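PBP domain-containing protein (Vibrio parahaemolyticus, PDB 3MUQ) is of unknown function but, belonging to the periplasmic-binding-protein-like superfamily and probably exported, may capture a small ligand between two lobes. Local coordinates at residues M59-K64 with L194-Q199; E110-N115 with P142-Y147; T157-S162 with Q179-L184. One frame throughout, in Å; residues are numbered along the deposited sequence.

Interaction 1 (M59-K64 with L194-Q199); sequences MTHAPK and LFNPYQ
The first torsions of His61 and Tyr198 start the two side chains off side by side, pointing the same way: in His61 CG stands between the backbone N and the carbonyl carbon (chi1 49°), while in Tyr198 CG lies beside its own N, anti to the carbonyl carbon (chi1 -80°). His61 CB sits over the centre of the tyrosine ring, 3.7 Å from its centroid, a CH-pi contact. The two rings are inclined at 36°, neither stacked nor edge-to-face, and ND1 of His61 reaches 3.5 Å from CE2 of Tyr198. On the imidazole's CD2, Asn196 contributes OD1 at 3.3 Å. These contacts lie beside the end of an antiparallel strand pairing, strand 57-60 with strand 195-203. Thr60 and Gln199 form a hydrogen-bonded pair, with Thr60 N to Gln199 O at 3.1 Å and Gln199 N to Thr60 O at 2.9 Å. Past this pair the first chain turns off into helix 63-71, with Ala62 at its N-cap position, and Pro63 CG rests 3.6 Å from Pro197 CG, the two proline side chains crossing at about a right angle. Glu66 of that helix takes Thr60 OG1 on OE2 and Gln199 NE2 on OE1.

Interaction 2 (E110-N115 with P142-Y147); sequences EIANKN and PNFGGY
Ile111 meets Phe144 through its CG2 branch, which comes in obliquely and lies 4.1 Å from CZ of the ring. One residue on, Ala112 makes the broader apolar contact. Its CA stands over the ring centre of Phe144, 3.7 Å from the centroid, as a CH-pi contact, and its CB approaches CD2 of the same ring at 3.6 Å. The opposite face carries Tyr147 CB, so the phenyl group is sandwiched between the last turn of helix 104-113 and Tyr147, the first residue of strand 147-149. The helix closes in a Schellman motif in which Asn115 takes positive phi and turns the chain out of the helical path. There the Asn115 CG lies anti to the backbone N (chi1 -167°), which carries the amide toward the loop; OD1 lies at the edge of the Phe144 ring, in its plane, 3.5 Å from Phe144 CD1. OD1 also accepts a nearly straight hydrogen bond (167°) from Gly146 N, the donor tilted 29° from the carbonyl plane; the modelled 2.5 Å is unusually short, and its exact length is doubtful. Gly146 belongs to the type I turn running from Phe144 to Tyr147, so the asparagine links a helix C-terminus to a beta turn. The contact lies at the surface. Phe118 of strand 118-120 touches both Ile111 and Phe144 and shares a backbone hydrogen bond with Gly146, just before strand 147-149 begins parallel to 118-120, while Trp135 of helix 126-138 packs on Ala112 and Pro142.

Interaction 3 (T157-S162 with Q179-L184); sequences TLNMAS and QNKLDL
Ser162 OG accepts a hydrogen bond from Asp183 N, 2.8 Å long and almost straight at 169°. The torsion that makes this possible sets OG anti to the Ser162 backbone N (chi1 -176°), out toward the passing loop. Asp183 is the centre of an inverse gamma turn, closed by a weak bond from Leu184 N to Leu182 O, and the serine thus grips the chain at its bend. The leucines preceding and following Asp183 both turn in against the helix. Leu182 forks over it: CD2 lies 3.6 Å from Ser162 CB and 3.5 Å from Leu158 O, and CD1 rests 3.8 Å from Leu158 CB, the two leucine side chains crossing at about a right angle. Leu184, two residues on, meets the same turn of the helix, its CD1 at 3.8 Å from Ser162 N and its CD2 at 3.7 Å from Ala161 O, with the Ala161 methyl lying near CD1. At the outer margin Asn159 OD1 adds looser contacts, to Leu182 CD2 and to Lys181 CE. This is helix-to-loop packing in which leucine methyls reach the backbone as well as the side chains of one helical face. Gln165 NE2 reinforces it, bonding to both Ser162 O and Asp183 O. Trp175 of helix 172-178 touches Leu182 and Leu184, and Leu158 reaches Thr168 and Ser170 of strand 168-171; Ala161 also touches Ile119 of strand 118-120, and the loop itself runs on into strand 185-188.

Overall arrangement
The three contacts illustrate how chemistry follows position in a fold. Interaction 1 lies nearest the chain's centre and is partly buried; it joins strands of the mixed sheet, so paired backbone bonds do much of the work, with rings and prolines around them. Interactions 2 and 3 sit farther out, on the same side of the chain's centre, about 20 Å apart between centres, and each packs a helix on a loop, with one hydrogen bond across the segments, from a backbone N-H to a side-chain oxygen. They differ in depth: interaction 2 is a surface contact built on one phenyl ring, interaction 3 a partly buried leucine cluster. Strand 118-120 lies beside both.

Interaction 1 (M59-K64 with L194-Q199)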
loop_
_atom_site.group_PDB
_atom_site.type_symbol
_atom_site.label_atom_id
_atom_site.label_comp_id
_atom_site.label_asym_id
_atom_site.label_seq_id
_atom_site.Cartn_x
_atom_site.Cartn_y
_atom_site.Cartn_z
HETATM N N MSE A 59 9.110 10.109 7.561
HETATM C CA MSE A 59 7.774 9.706 7.143
HETATM C C MSE A 59 6.880 10.929 7.157
HETATM O O MSE A 59 6.598 11.468 8.219
HETATM C CB MSE A 59 7.221 8.650 8.096
HETATM C CG MSE A 59 5.786 8.210 7.781
HETATM SE SE MSE A 59 5.088 6.966 9.122
HETATM C CE MSE A 59 6.402 5.517 8.900
ATOM N N THR A 60 6.461 11.386 5.984
ATOM C CA THR A 60 5.602 12.554 5.886
ATOM C C THR A 60 4.477 12.290 4.874
ATOM O O THR A 60 4.430 11.232 4.232
ATOM C CB THR A 60 6.400 13.819 5.469
ATOM O OG1 THR A 60 7.089 13.565 4.242
ATOM C CG2 THR A 60 7.426 14.189 6.526
ATOM N N HIS A 61 3.571 13.249 4.741
ATOM C CA HIS A 61 2.480 13.136 3.785
ATOM C C HIS A 61 2.351 14.443 3.007
ATOM O O HIS A 61 1.297 15.082 3.022
ATOM C CB HIS A 61 1.177 12.768 4.505
ATOM C CG HIS A 61 0.878 13.629 5.696
ATOM N ND1 HIS A 61 1.371 13.357 6.953
ATOM C CD2 HIS A 61 0.135 14.755 5.819
ATOM C CE1 HIS A 61 0.949 14.279 7.801
ATOM N NE2 HIS A 61 0.197 15.138 7.139
ATOM N N ALA A 62 3.444 14.824 2.340
ATOM C CA ALA A 62 3.552 16.076 1.582
ATOM C C ALA A 62 4.327 15.816 0.297
ATOM O O ALA A 62 5.533 16.058 0.231
ATOM C CB ALA A 62 4.256 17.148 2.420
ATOM N N PRO A 63 3.627 15.306 -0.733
ATOM C CA PRO A 63 4.226 14.886 -2.007
ATOM C C PRO A 63 5.145 15.932 -2.653
ATOM O O PRO A 63 6.178 15.565 -3.211
ATOM C CB PRO A 63 3.002 14.628 -2.905
ATOM C CG PRO A 63 1.897 14.285 -1.961
ATOM C CD PRO A 63 2.165 15.072 -0.695
ATOM N N LYS A 64 4.778 17.209 -2.595
ATOM C CA LYS A 64 5.570 18.220 -3.267
ATOM C C LYS A 64 6.882 18.415 -2.523
ATOM O O LYS A 64 7.958 18.419 -3.121
ATOM C CB LYS A 64 4.812 19.548 -3.340
ATOM C CG LYS A 64 3.628 19.552 -4.293
ATOM C CD LYS A 64 3.041 20.953 -4.427
ATOM C CE LYS A 64 2.010 21.033 -5.548
ATOM N NZ LYS A 64 0.779 20.269 -5.225
ATOM N N LEU A 194 -8.324 16.110 2.809
ATOM C CA LEU A 194 -9.052 14.836 2.852
ATOM C C LEU A 194 -8.286 13.702 2.165
ATOM O O LEU A 194 -8.630 12.526 2.309
ATOM C CB LEU A 194 -10.452 14.995 2.237
ATOM C CG LEU A 194 -11.441 15.895 3.007
ATOM C CD1 LEU A 194 -12.787 16.001 2.278
ATOM C CD2 LEU A 194 -11.666 15.398 4.424
ATOM N N PHE A 195 -7.247 14.062 1.418
ATOM C CA PHE A 195 -6.457 13.074 0.702
ATOM C C PHE A 195 -4.968 13.210 1.028
ATOM O O PHE A 195 -4.320 14.198 0.693
ATOM C CB PHE A 195 -6.707 13.174 -0.808
ATOM C CG PHE A 195 -6.150 12.017 -1.587
ATOM C CD1 PHE A 195 -6.852 10.824 -1.680
ATOM C CD2 PHE A 195 -4.912 12.112 -2.210
ATOM C CE1 PHE A 195 -6.337 9.739 -2.395
ATOM C CE2 PHE A 195 -4.398 11.031 -2.932
ATOM C CZ PHE A 195 -5.112 9.850 -3.020
ATOM N N ASN A 196 -4.429 12.207 1.694
ATOM C CA ASN A 196 -3.044 12.251 2.134
ATOM C C ASN A 196 -2.265 10.997 1.787
ATOM O O ASN A 196 -2.386 9.977 2.457
ATOM C CB ASN A 196 -2.966 12.497 3.637
ATOM C CG ASN A 196 -3.298 13.922 3.998
ATOM O OD1 ASN A 196 -2.479 14.827 3.807
ATOM N ND2 ASN A 196 -4.511 14.139 4.504
ATOM N N PRO A 197 -1.445 11.086 0.740
ATOM C CA PRO A 197 -0.467 10.045 0.416
ATOM C C PRO A 197 0.711 10.143 1.395
ATOM O O PRO A 197 1.262 11.236 1.572
ATOM C CB PRO A 197 0.026 10.452 -0.978
ATOM C CG PRO A 197 -0.642 11.786 -1.303
ATOM C CD PRO A 197 -1.234 12.313 -0.044
ATOM N N TYR A 198 1.080 9.027 2.013
ATOM C CA TYR A 198 2.212 8.979 2.932
ATOM C C TYR A 198 3.428 8.369 2.274
ATOM O O TYR A 198 3.324 7.350 1.598
ATOM C CB TYR A 198 1.875 8.128 4.155
ATOM C CG TYR A 198 1.051 8.859 5.182
ATOM C CD1 TYR A 198 -0.260 9.210 4.914
ATOM C CD2 TYR A 198 1.588 9.208 6.418
ATOM C CE1 TYR A 198 -1.019 9.893 5.835
ATOM C CE2 TYR A 198 0.830 9.886 7.353
ATOM C CZ TYR A 198 -0.473 10.224 7.054
ATOM O OH TYR A 198 -1.243 10.899 7.967
ATOM N N GLN A 199 4.590 8.975 2.492
ATOM C CA GLN A 199 5.835 8.368 2.052
ATOM C C GLN A 199 6.811 8.183 3.199
ATOM O O GLN A 199 6.890 9.004 4.126
ATOM C CB GLN A 199 6.530 9.212 0.980
ATOM C CG GLN A 199 5.901 9.162 -0.382
ATOM C CD GLN A 199 6.891 9.521 -1.469
ATOM O OE1 GLN A 199 7.482 8.645 -2.102
ATOM N NE2 GLN A 199 7.084 10.811 -1.685
#

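Interaction 2 (E110-N115 with P142-Y147)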
loop_
_atom_site.group_PDB
_atom_site.type_symbol
_atom_site.label_atom_id
_atom_site.label_comp_id
_atom_site.label_asym_id
_atom_site.label_seq_id
_atom_site.Cartn_x
_atom_site.Cartn_y
_atom_site.Cartn_z
ATOM N N GLU A 110 -20.157 24.628 9.597
ATOM C CA GLU A 110 -21.542 24.736 9.160
ATOM C C GLU A 110 -22.412 23.663 9.833
ATOM O O GLU A 110 -23.519 23.934 10.294
ATOM C CB GLU A 110 -21.585 24.587 7.636
ATOM C CG GLU A 110 -22.849 25.061 6.943
ATOM C CD GLU A 110 -22.549 25.704 5.589
ATOM O OE1 GLU A 110 -23.454 25.734 4.721
ATOM O OE2 GLU A 110 -21.404 26.182 5.397
ATOM N N ILE A 111 -21.912 22.434 9.870
ATOM C CA ILE A 111 -22.624 21.345 10.533
ATOM C C ILE A 111 -22.852 21.680 12.011
ATOM O O ILE A 111 -23.965 21.527 12.550
ATOM C CB ILE A 111 -21.848 20.018 10.387
ATOM C CG1 ILE A 111 -22.028 19.474 8.957
ATOM C CG2 ILE A 111 -22.306 19.010 11.429
ATOM C CD1 ILE A 111 -21.300 18.154 8.677
ATOM N N ALA A 112 -21.805 22.171 12.668
ATOM C CA ALA A 112 -21.925 22.524 14.079
ATOM C C ALA A 112 -22.887 23.694 14.283
ATOM O O ALA A 112 -23.754 23.640 15.150
ATOM C CB ALA A 112 -20.572 22.834 14.673
ATOM N N ASN A 113 -22.753 24.741 13.473
ATOM C CA ASN A 113 -23.582 25.935 13.679
ATOM C C ASN A 113 -25.058 25.725 13.339
ATOM O O ASN A 113 -25.927 26.417 13.866
ATOM C CB ASN A 113 -23.002 27.157 12.962
ATOM C CG ASN A 113 -21.636 27.571 13.521
ATOM O OD1 ASN A 113 -21.390 27.481 14.726
ATOM N ND2 ASN A 113 -20.747 28.028 12.642
ATOM N N LYS A 114 -25.348 24.750 12.487
ATOM C CA LYS A 114 -26.732 24.431 12.186
ATOM C C LYS A 114 -27.240 23.322 13.105
ATOM O O LYS A 114 -28.414 22.928 13.053
ATOM C CB LYS A 114 -26.907 24.059 10.713
ATOM C CG LYS A 114 -26.442 25.142 9.752
ATOM C CD LYS A 114 -27.390 25.266 8.578
ATOM C CE LYS A 114 -26.768 26.065 7.451
ATOM N NZ LYS A 114 -27.511 25.849 6.181
ATOM N N ASN A 115 -26.362 22.844 13.977
ATOM C CA ASN A 115 -26.705 21.726 14.840
ATOM C C ASN A 115 -27.347 20.570 14.052
ATOM O O ASN A 115 -28.357 19.984 14.464
ATOM C CB ASN A 115 -27.601 22.175 15.995
ATOM C CG ASN A 115 -27.714 21.122 17.063
ATOM O OD1 ASN A 115 -26.720 20.497 17.449
ATOM N ND2 ASN A 115 -28.932 20.886 17.526
ATOM N N PRO A 142 -16.605 19.894 19.633
ATOM C CA PRO A 142 -17.776 19.164 19.144
ATOM C C PRO A 142 -18.732 18.918 20.300
ATOM O O PRO A 142 -18.769 17.816 20.849
ATOM C CB PRO A 142 -17.190 17.836 18.655
ATOM C CG PRO A 142 -15.702 18.014 18.677
ATOM C CD PRO A 142 -15.424 19.030 19.725
ATOM N N ASN A 143 -19.491 19.945 20.667
ATOM C CA ASN A 143 -20.394 19.866 21.811
ATOM C C ASN A 143 -21.849 20.098 21.444
ATOM O O ASN A 143 -22.733 19.996 22.295
ATOM C CB ASN A 143 -19.981 20.879 22.879
ATOM C CG ASN A 143 -18.976 20.315 23.845
ATOM O OD1 ASN A 143 -19.088 19.164 24.272
ATOM N ND2 ASN A 143 -17.982 21.118 24.200
ATOM N N PHE A 144 -22.098 20.430 20.183
ATOM C CA PHE A 144 -23.450 20.738 19.756
ATOM C C PHE A 144 -24.402 19.561 19.968
ATOM O O PHE A 144 -23.985 18.394 19.964
ATOM C CB PHE A 144 -23.481 21.265 18.307
ATOM C CG PHE A 144 -22.775 20.383 17.300
ATOM C CD1 PHE A 144 -23.503 19.549 16.466
ATOM C CD2 PHE A 144 -21.389 20.420 17.165
ATOM C CE1 PHE A 144 -22.869 18.749 15.525
ATOM C CE2 PHE A 144 -20.739 19.620 16.220
ATOM C CZ PHE A 144 -21.483 18.784 15.405
ATOM N N GLY A 145 -25.678 19.876 20.169
ATOM C CA GLY A 145 -26.694 18.856 20.356
ATOM C C GLY A 145 -26.622 17.730 19.337
ATOM O O GLY A 145 -26.649 16.552 19.707
ATOM N N GLY A 146 -26.533 18.078 18.054
ATOM C CA GLY A 146 -26.522 17.053 17.016
ATOM C C GLY A 146 -25.354 16.071 17.041
ATOM O O GLY A 146 -25.400 15.021 16.386
ATOM N N TYR A 147 -24.316 16.390 17.810
ATOM C CA TYR A 147 -23.085 15.611 17.792
ATOM C C TYR A 147 -23.183 14.329 18.607
ATOM O O TYR A 147 -23.435 14.377 19.806
ATOM C CB TYR A 147 -21.906 16.451 18.281
ATOM C CG TYR A 147 -20.558 15.766 18.130
ATOM C CD1 TYR A 147 -19.883 15.770 16.914
ATOM C CD2 TYR A 147 -19.956 15.131 19.206
ATOM C CE1 TYR A 147 -18.647 15.145 16.773
ATOM C CE2 TYR A 147 -18.726 14.503 19.069
ATOM C CZ TYR A 147 -18.075 14.515 17.858
ATOM O OH TYR A 147 -16.839 13.895 17.738
#

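Interaction 3 (T157-S162 with Q179-L184)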
loop_
_atom_site.group_PDB
_atom_site.type_symbol
_atom_site.label_atom_id
_atom_site.label_comp_id
_atom_site.label_asym_id
_atom_site.label_seq_id
_atom_site.Cartn_x
_atom_site.Cartn_y
_atom_site.Cartn_z
ATOM N N THR A 157 -20.744 3.117 12.397
ATOM C CA THR A 157 -20.867 4.574 12.336
ATOM C C THR A 157 -21.668 4.993 11.101
ATOM O O THR A 157 -22.604 5.775 11.215
ATOM C CB THR A 157 -19.481 5.260 12.383
ATOM O OG1 THR A 157 -18.878 4.975 13.647
ATOM C CG2 THR A 157 -19.604 6.779 12.227
ATOM N N LEU A 158 -21.329 4.447 9.930
ATOM C CA LEU A 158 -22.150 4.687 8.734
ATOM C C LEU A 158 -23.628 4.272 8.920
ATOM O O LEU A 158 -24.546 5.027 8.562
ATOM C CB LEU A 158 -21.544 3.999 7.497
ATOM C CG LEU A 158 -20.256 4.658 6.965
ATOM C CD1 LEU A 158 -19.552 3.763 5.931
ATOM C CD2 LEU A 158 -20.522 6.053 6.389
ATOM N N ASN A 159 -23.857 3.069 9.458
ATOM C CA ASN A 159 -25.216 2.583 9.700
ATOM C C ASN A 159 -25.967 3.551 10.595
ATOM O O ASN A 159 -27.145 3.834 10.380
ATOM C CB ASN A 159 -25.209 1.179 10.344
ATOM C CG ASN A 159 -24.640 0.112 9.415
ATOM O OD1 ASN A 159 -24.748 0.222 8.196
ATOM N ND2 ASN A 159 -24.032 -0.931 9.995
HETATM N N MSE A 160 -25.272 4.072 11.599
HETATM C CA MSE A 160 -25.884 5.039 12.503
HETATM C C MSE A 160 -26.230 6.331 11.753
HETATM O O MSE A 160 -27.319 6.880 11.907
HETATM C CB MSE A 160 -24.960 5.321 13.701
HETATM C CG MSE A 160 -25.631 6.093 14.836
HETATM SE SE MSE A 160 -27.146 5.091 15.634
HETATM C CE MSE A 160 -26.159 3.506 16.079
ATOM N N ALA A 161 -25.304 6.815 10.932
ATOM C CA ALA A 161 -25.544 8.042 10.182
ATOM C C ALA A 161 -26.749 7.888 9.236
ATOM O O ALA A 161 -27.528 8.828 9.047
ATOM C CB ALA A 161 -24.279 8.469 9.418
ATOM N N SER A 162 -26.904 6.705 8.648
ATOM C CA SER A 162 -28.034 6.437 7.761
ATOM C C SER A 162 -29.333 6.370 8.563
ATOM O O SER A 162 -30.360 6.926 8.156
ATOM C CB SER A 162 -27.808 5.133 6.970
ATOM O OG SER A 162 -28.850 4.899 6.027
ATOM N N GLN A 179 -22.380 1.515 0.692
ATOM C CA GLN A 179 -23.316 2.478 0.100
ATOM C C GLN A 179 -24.632 1.825 -0.324
ATOM O O GLN A 179 -25.693 2.446 -0.249
ATOM C CB GLN A 179 -22.672 3.209 -1.079
ATOM C CG GLN A 179 -22.256 2.270 -2.205
ATOM C CD GLN A 179 -21.553 2.988 -3.326
ATOM O OE1 GLN A 179 -21.888 4.126 -3.654
ATOM N NE2 GLN A 179 -20.569 2.326 -3.926
ATOM N N ASN A 180 -24.571 0.566 -0.735
ATOM C CA ASN A 180 -25.764 -0.134 -1.210
ATOM C C ASN A 180 -26.867 -0.230 -0.149
ATOM O O ASN A 180 -28.041 -0.405 -0.477
ATOM C CB ASN A 180 -25.401 -1.532 -1.731
ATOM C CG ASN A 180 -25.101 -2.529 -0.600
ATOM O OD1 ASN A 180 -24.008 -2.533 -0.019
ATOM N ND2 ASN A 180 -26.077 -3.388 -0.296
ATOM N N LYS A 181 -26.494 -0.111 1.122
ATOM C CA LYS A 181 -27.475 -0.184 2.201
ATOM C C LYS A 181 -27.558 1.107 3.030
ATOM O O LYS A 181 -28.152 1.126 4.106
ATOM C CB LYS A 181 -27.197 -1.392 3.107
ATOM C CG LYS A 181 -25.936 -1.306 3.948
ATOM C CD LYS A 181 -25.659 -2.657 4.621
ATOM C CE LYS A 181 -24.481 -2.601 5.587
ATOM N NZ LYS A 181 -23.950 -3.960 5.927
ATOM N N LEU A 182 -26.966 2.187 2.534
ATOM C CA LEU A 182 -27.031 3.463 3.243
ATOM C C LEU A 182 -27.930 4.458 2.508
ATOM O O LEU A 182 -27.857 4.588 1.293
ATOM C CB LEU A 182 -25.625 4.052 3.415
ATOM C CG LEU A 182 -24.666 3.180 4.240
ATOM C CD1 LEU A 182 -23.210 3.658 4.141
ATOM C CD2 LEU A 182 -25.141 3.110 5.690
ATOM N N ASP A 183 -28.768 5.168 3.250
ATOM C CA ASP A 183 -29.565 6.241 2.666
ATOM C C ASP A 183 -28.784 7.534 2.790
ATOM O O ASP A 183 -29.238 8.474 3.435
ATOM C CB ASP A 183 -30.903 6.396 3.399
ATOM C CG ASP A 183 -31.876 5.273 3.098
ATOM O OD1 ASP A 183 -31.612 4.455 2.188
ATOM O OD2 ASP A 183 -32.922 5.212 3.780
ATOM N N LEU A 184 -27.596 7.559 2.193
ATOM C CA LEU A 184 -26.692 8.689 2.281
ATOM C C LEU A 184 -26.009 8.822 0.925
ATOM O O LEU A 184 -26.085 7.909 0.103
ATOM C CB LEU A 184 -25.612 8.410 3.338
ATOM C CG LEU A 184 -26.040 8.024 4.762
ATOM C CD1 LEU A 184 -24.841 7.456 5.536
ATOM C CD2 LEU A 184 -26.652 9.210 5.482
#